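Local coordinates for protein arylsulfatase (Pseudoalteromonas sp. MB47, PDB 7AJ0) that hydrolyses sulfate esters of the seaweed polysaccharide fucoidan, probably in an exo-acting manner, and assembles into a hexamer, at residues P449-N452 with I453-F457; M489-A492 with T493-M496. All coordinates share one frame; numbering follows the deposited sequence.

In the fold
Interaction 1 comes first along the chain, in the loop that joins strand 442-446 to strand 456-460 and so closes a two-stranded antiparallel ribbon. Interaction 2 follows in the first two turns of helix 489-505, which packs against strands 420-425 and 428-434 of the separate four-stranded antiparallel sheet. Their centres are 29 Å apart and their nearest atoms about 17 Å, so the two do not touch. Both are local contacts, one round a loop and one along a helix, in the later part of the chain. The loop and the helix meet different neighbouring subunits, three for 449-457 and another for 489-496, each adding to the contacts between copies in the hexamer.

Interaction 1 of 2, residues P449-N452 with I453-F457; sequences PRRN and IDASF
Arg451 and Asp454 join their charged ends across an alpha-turn in the loop before strand 456-460. In this salt bridge NH1 of Arg451 lies 3.0 Å from OD2 of Asp454, which comes to the edge of the guanidinium, in its plane, while the carboxylate is turned 54° from that plane. The bond is bent and weak as a hydrogen bond, and both groups have stronger partners in a second subunit: NH2 of Arg451 bonds Gln483 there, and OD1 of Asp454 bonds His482. The arginine reaches its place by a bend at chi2 (-65°), which folds a long chain back beside the turn.

Hydrogen bonds close the turn itself. Ala455 N donates to Arg451 O at 3.0 Å, completing the alpha-turn. Arg451 is also the centre of an inverse gamma turn, whose bond from Asn452 N to Arg450 O (3.1 Å) is weak. One residue on, Ser456 OG donates to Asn452 O over 2.7 Å, a short side chain suited to reaching back to a carbonyl; the hydroxyl is tilted 27° from the plane of that group. The same OG bonds Thr446 on the partner strand. Asp331 takes the N-H groups of Ile453 and Asp454.

Nonpolar contact is slight: CB of Arg451 sits 3.6 Å from CB of Ala455, where a small methyl lets the chain come close.

Because each ionic group divides its bonds between this loop and a neighbouring subunit, the turn is likely to present a partly neutralised, prearranged surface to the hexamer interface.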
ATOM      1  N   PRO A 449       8.575  -4.390  -6.117  1.00 27.27           N
ATOM      2  CA  PRO A 449       9.899  -3.773  -5.945  1.00 25.26           C
ATOM      3  C   PRO A 449      10.893  -4.269  -6.984  1.00 24.84           C
ATOM      4  O   PRO A 449      10.975  -5.465  -7.271  1.00 25.11           O
ATOM      5  CB  PRO A 449      10.308  -4.194  -4.527  1.00 32.08           C
ATOM      6  CG  PRO A 449       9.021  -4.477  -3.826  1.00 30.52           C
ATOM      7  CD  PRO A 449       8.097  -5.033  -4.878  1.00 34.11           C
ATOM      8  N   ARG A 450      11.650  -3.331  -7.547  1.00 24.34           N
ATOM      9  CA  ARG A 450      12.682  -3.516  -8.558  1.00 24.53           C
ATOM     10  C   ARG A 450      12.101  -3.653  -9.965  1.00 27.10           C
ATOM     11  O   ARG A 450      12.866  -3.625 -10.930  1.00 23.82           O
ATOM     12  CB  ARG A 450      13.580  -4.742  -8.298  1.00 24.20           C
ATOM     13  CG  ARG A 450      14.380  -4.705  -7.012  1.00 28.90           C
ATOM     14  CD  ARG A 450      15.379  -5.863  -6.979  1.00 27.08           C
ATOM     15  NE  ARG A 450      16.167  -5.883  -5.751  1.00 24.51           N
ATOM     16  CZ  ARG A 450      16.057  -6.804  -4.795  1.00 34.05           C
ATOM     17  NH1 ARG A 450      15.196  -7.809  -4.911  1.00 42.58           N
ATOM     18  NH2 ARG A 450      16.827  -6.721  -3.719  1.00 46.86           N
ATOM     19  N   ARG A 451      10.791  -3.798 -10.123  1.00 33.95           N
ATOM     20  CA  ARG A 451      10.210  -4.202 -11.404  1.00 24.53           C
ATOM     21  C   ARG A 451       9.683  -2.992 -12.173  1.00 24.32           C
ATOM     22  O   ARG A 451       8.517  -2.918 -12.571  1.00 24.61           O
ATOM     23  CB  ARG A 451       9.114  -5.238 -11.171  1.00 25.13           C
ATOM     24  CG  ARG A 451       9.653  -6.607 -10.790  1.00 25.42           C
ATOM     25  CD  ARG A 451      10.442  -7.199 -11.945  1.00 29.62           C
ATOM     26  NE  ARG A 451      10.939  -8.542 -11.670  1.00 37.89           N
ATOM     27  CZ  ARG A 451      11.437  -9.352 -12.596  1.00 33.92           C
ATOM     28  NH1 ARG A 451      11.499  -8.953 -13.861  1.00 25.62           N
ATOM     29  NH2 ARG A 451      11.868 -10.560 -12.261  1.00 47.65           N
ATOM     30  N   ASN A 452      10.593  -2.044 -12.405  1.00 23.84           N
ATOM     31  CA  ASN A 452      10.237  -0.828 -13.127  1.00 23.64           C
ATOM     32  C   ASN A 452       9.755  -1.144 -14.537  1.00 23.83           C
ATOM     33  O   ASN A 452       8.746  -0.597 -14.998  1.00 23.99           O
ATOM     34  CB  ASN A 452      11.442   0.115 -13.172  1.00 23.16           C
ATOM     35  CG  ASN A 452      12.082   0.307 -11.812  1.00 26.10           C
ATOM     36  OD1 ASN A 452      13.229  -0.089 -11.590  1.00 27.10           O
ATOM     37  ND2 ASN A 452      11.341   0.912 -10.892  1.00 33.29           N
ATOM     38  N   ILE A 453      10.464  -2.028 -15.238  1.00 23.85           N
ATOM     39  CA  ILE A 453      10.123  -2.320 -16.625  1.00 24.07           C
ATOM     40  C   ILE A 453       8.898  -3.223 -16.703  1.00 24.64           C
ATOM     41  O   ILE A 453       7.972  -2.975 -17.484  1.00 28.51           O
ATOM     42  CB  ILE A 453      11.326  -2.958 -17.346  1.00 23.96           C
ATOM     43  CG1 ILE A 453      12.511  -1.992 -17.381  1.00 23.44           C
ATOM     44  CG2 ILE A 453      10.942  -3.376 -18.765  1.00 24.28           C
ATOM     45  CD1 ILE A 453      13.835  -2.650 -17.726  1.00 29.85           C
ATOM     46  N   ASP A 454       8.866  -4.274 -15.885  1.00 27.32           N
ATOM     47  CA  ASP A 454       7.983  -5.407 -16.110  1.00 25.50           C
ATOM     48  C   ASP A 454       6.723  -5.409 -15.256  1.00 25.87           C
ATOM     49  O   ASP A 454       5.870  -6.281 -15.455  1.00 26.44           O
ATOM     50  CB  ASP A 454       8.758  -6.711 -15.862  1.00 25.66           C
ATOM     51  CG  ASP A 454       9.982  -6.837 -16.751  1.00 28.63           C
ATOM     52  OD1 ASP A 454       9.855  -6.588 -17.969  1.00 38.36           O
ATOM     53  OD2 ASP A 454      11.070  -7.176 -16.235  1.00 25.97           O
ATOM     54  N   ALA A 455       6.574  -4.473 -14.325  1.00 25.62           N
ATOM     55  CA  ALA A 455       5.409  -4.463 -13.446  1.00 26.01           C
ATOM     56  C   ALA A 455       5.055  -3.030 -13.061  1.00 25.74           C
ATOM     57  O   ALA A 455       4.897  -2.697 -11.884  1.00 28.70           O
ATOM     58  CB  ALA A 455       5.659  -5.326 -12.208  1.00 26.20           C
ATOM     59  N   SER A 456       4.907  -2.163 -14.060  1.00 25.57           N
ATOM     60  CA  SER A 456       4.648  -0.753 -13.828  1.00 25.52           C
ATOM     61  C   SER A 456       3.431  -0.288 -14.613  1.00 25.69           C
ATOM     62  O   SER A 456       2.983  -0.939 -15.561  1.00 26.04           O
ATOM     63  CB  SER A 456       5.862   0.110 -14.217  1.00 26.02           C
ATOM     64  OG  SER A 456       6.869   0.047 -13.227  1.00 32.07           O
ATOM     65  N   PHE A 457       2.897   0.854 -14.184  1.00 28.42           N
ATOM     66  CA  PHE A 457       1.869   1.584 -14.904  1.00 25.93           C
ATOM     67  C   PHE A 457       2.422   2.944 -15.317  1.00 25.48           C
ATOM     68  O   PHE A 457       3.355   3.468 -14.701  1.00 25.02           O
ATOM     69  CB  PHE A 457       0.613   1.808 -14.053  1.00 26.39           C
ATOM     70  CG  PHE A 457       0.187   0.614 -13.257  1.00 26.80           C
ATOM     71  CD1 PHE A 457      -0.496  -0.430 -13.858  1.00 27.34           C
ATOM     72  CD2 PHE A 457       0.440   0.547 -11.898  1.00 26.73           C
ATOM     73  CE1 PHE A 457      -0.901  -1.528 -13.122  1.00 27.78           C
ATOM     74  CE2 PHE A 457       0.036  -0.548 -11.156  1.00 32.25           C
ATOM     75  CZ  PHE A 457      -0.637  -1.586 -11.770  1.00 27.69           C
TER

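Interaction 2 of 2, residues M489-A492 with T493-M496; sequences MPQA and TKFM
Gln491 reaches one turn up an alpha helix, the start of helix 489-505, to bring NE2 of its amide 3.3 Å above one face of the Phe495 ring, displaced toward the rim near CZ. With CG anti to the backbone N (chi1 -176°) and a bend at chi2, CG passes 3.7 Å from CE2 of Phe495. The amide plane stands steeply to the ring, at 73°. A bond to Asn12 fixes the OE1 end, while the NE2 end rests over the ring.

Thr493 N donates to Met489 O at 3.1 Å, and Ala492 O accepts from Met496 N at the same length. OG1 of Thr493, anti to its carbonyl carbon, comes 3.5 Å from Met489 O; a short branched residue keeps its hydroxyl close to the backbone. Ala492, with just a methyl, suits a buried face. First-turn N-H groups have no carbonyl one turn earlier in the helix, so Pro490, lacking one, costs no bond; it packs on Leu125 of the fifth subunit.

Phe495 faces the sheet, meeting Trp434 edge-to-face and touching Val420 and Tyr422. With only a methyl in place of this ring, as an alanine here would offer, NE2 of Gln491 is likely to lose the face it stands over, and a gap would probably open against strands 420-425 and 428-434.

Lys494 crosses Gln491 at about a right angle, its CD 3.7 Å from Gln491 OE1, and NZ makes a long, weak ion pair with Asp128 of the fifth subunit. A water donates to Gln491 OE1 at 2.8 Å and accepts from Lys494 NZ at 3.1 Å.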
ATOM      1  N   MET A 489       5.967  27.382 -12.457  1.00 25.75           N
ATOM      2  CA  MET A 489       5.100  26.397 -13.093  1.00 25.70           C
ATOM      3  C   MET A 489       4.563  26.856 -14.443  1.00 25.95           C
ATOM      4  O   MET A 489       4.551  26.038 -15.380  1.00 25.74           O
ATOM      5  CB  MET A 489       3.942  26.039 -12.154  1.00 25.99           C
ATOM      6  CG  MET A 489       3.186  24.784 -12.561  1.00 39.38           C
ATOM      7  SD  MET A 489       4.205  23.292 -12.517  1.00 28.43           S
ATOM      8  CE  MET A 489       3.372  22.352 -11.234  1.00 36.46           C
ATOM      9  N   PRO A 490       4.100  28.097 -14.622  1.00 30.27           N
ATOM     10  CA  PRO A 490       3.659  28.505 -15.966  1.00 26.70           C
ATOM     11  C   PRO A 490       4.767  28.441 -17.004  1.00 26.38           C
ATOM     12  O   PRO A 490       4.483  28.175 -18.179  1.00 32.56           O
ATOM     13  CB  PRO A 490       3.147  29.941 -15.760  1.00 27.30           C
ATOM     14  CG  PRO A 490       3.644  30.365 -14.417  1.00 35.27           C
ATOM     15  CD  PRO A 490       3.786  29.115 -13.602  1.00 26.84           C
ATOM     16  N   GLN A 491       6.023  28.668 -16.611  1.00 26.07           N
ATOM     17  CA  GLN A 491       7.117  28.560 -17.571  1.00 25.79           C
ATOM     18  C   GLN A 491       7.378  27.104 -17.940  1.00 25.33           C
ATOM     19  O   GLN A 491       7.673  26.796 -19.100  1.00 25.25           O
ATOM     20  CB  GLN A 491       8.383  29.206 -17.011  1.00 25.65           C
ATOM     21  CG  GLN A 491       9.549  29.219 -17.992  1.00 25.44           C
ATOM     22  CD  GLN A 491       9.227  29.969 -19.272  1.00 25.84           C
ATOM     23  OE1 GLN A 491       8.601  31.029 -19.241  1.00 36.38           O
ATOM     24  NE2 GLN A 491       9.640  29.414 -20.407  1.00 25.68           N
ATOM     25  N   ALA A 492       7.278  26.195 -16.967  1.00 25.06           N
ATOM     26  CA  ALA A 492       7.446  24.776 -17.264  1.00 24.68           C
ATOM     27  C   ALA A 492       6.399  24.302 -18.264  1.00 24.92           C
ATOM     28  O   ALA A 492       6.682  23.452 -19.117  1.00 24.73           O
ATOM     29  CB  ALA A 492       7.366  23.955 -15.978  1.00 32.61           C
ATOM     30  N   THR A 493       5.181  24.838 -18.173  1.00 25.39           N
ATOM     31  CA  THR A 493       4.148  24.482 -19.139  1.00 30.24           C
ATOM     32  C   THR A 493       4.429  25.114 -20.497  1.00 25.91           C
ATOM     33  O   THR A 493       4.179  24.496 -21.537  1.00 26.00           O
ATOM     34  CB  THR A 493       2.775  24.901 -18.616  1.00 26.21           C
ATOM     35  OG1 THR A 493       2.457  24.126 -17.452  1.00 26.07           O
ATOM     36  CG2 THR A 493       1.703  24.684 -19.670  1.00 26.66           C
ATOM     37  N   LYS A 494       4.949  26.344 -20.507  1.00 26.05           N
ATOM     38  CA  LYS A 494       5.361  26.950 -21.768  1.00 26.25           C
ATOM     39  C   LYS A 494       6.401  26.087 -22.472  1.00 25.83           C
ATOM     40  O   LYS A 494       6.341  25.900 -23.693  1.00 26.02           O
ATOM     41  CB  LYS A 494       5.916  28.353 -21.530  1.00 26.44           C
ATOM     42  CG  LYS A 494       4.863  29.442 -21.418  1.00 27.06           C
ATOM     43  CD  LYS A 494       5.519  30.815 -21.344  1.00 35.18           C
ATOM     44  CE  LYS A 494       4.501  31.918 -21.096  1.00 33.44           C
ATOM     45  NZ  LYS A 494       4.089  31.982 -19.666  1.00 36.87           N
ATOM     46  N   PHE A 495       7.359  25.546 -21.715  1.00 25.32           N
ATOM     47  CA  PHE A 495       8.382  24.698 -22.319  1.00 25.18           C
ATOM     48  C   PHE A 495       7.770  23.423 -22.892  1.00 24.92           C
ATOM     49  O   PHE A 495       8.146  22.982 -23.983  1.00 24.93           O
ATOM     50  CB  PHE A 495       9.462  24.354 -21.291  1.00 24.45           C
ATOM     51  CG  PHE A 495      10.468  25.454 -21.059  1.00 24.46           C
ATOM     52  CD1 PHE A 495      10.972  26.201 -22.112  1.00 24.69           C
ATOM     53  CD2 PHE A 495      10.919  25.731 -19.778  1.00 24.30           C
ATOM     54  CE1 PHE A 495      11.896  27.203 -21.891  1.00 24.76           C
ATOM     55  CE2 PHE A 495      11.845  26.731 -19.551  1.00 24.37           C
ATOM     56  CZ  PHE A 495      12.335  27.467 -20.609  1.00 24.60           C
ATOM     57  N   MET A 496       6.828  22.810 -22.168  1.00 24.94           N
ATOM     58  CA  MET A 496       6.161  21.624 -22.694  1.00 25.00           C
ATOM     59  C   MET A 496       5.435  21.943 -23.994  1.00 25.52           C
ATOM     60  O   MET A 496       5.612  21.254 -25.007  1.00 25.56           O
ATOM     61  CB  MET A 496       5.175  21.060 -21.671  1.00 25.05           C
ATOM     62  CG  MET A 496       4.130  20.136 -22.292  1.00 25.35           C
ATOM     63  SD  MET A 496       3.001  19.396 -21.100  1.00 39.12           S
ATOM     64  CE  MET A 496       2.116  20.838 -20.510  1.00 37.62           C
TER
HETATM   65  O   HOH W   1       6.658  32.654 -18.073  1.00 29.85           O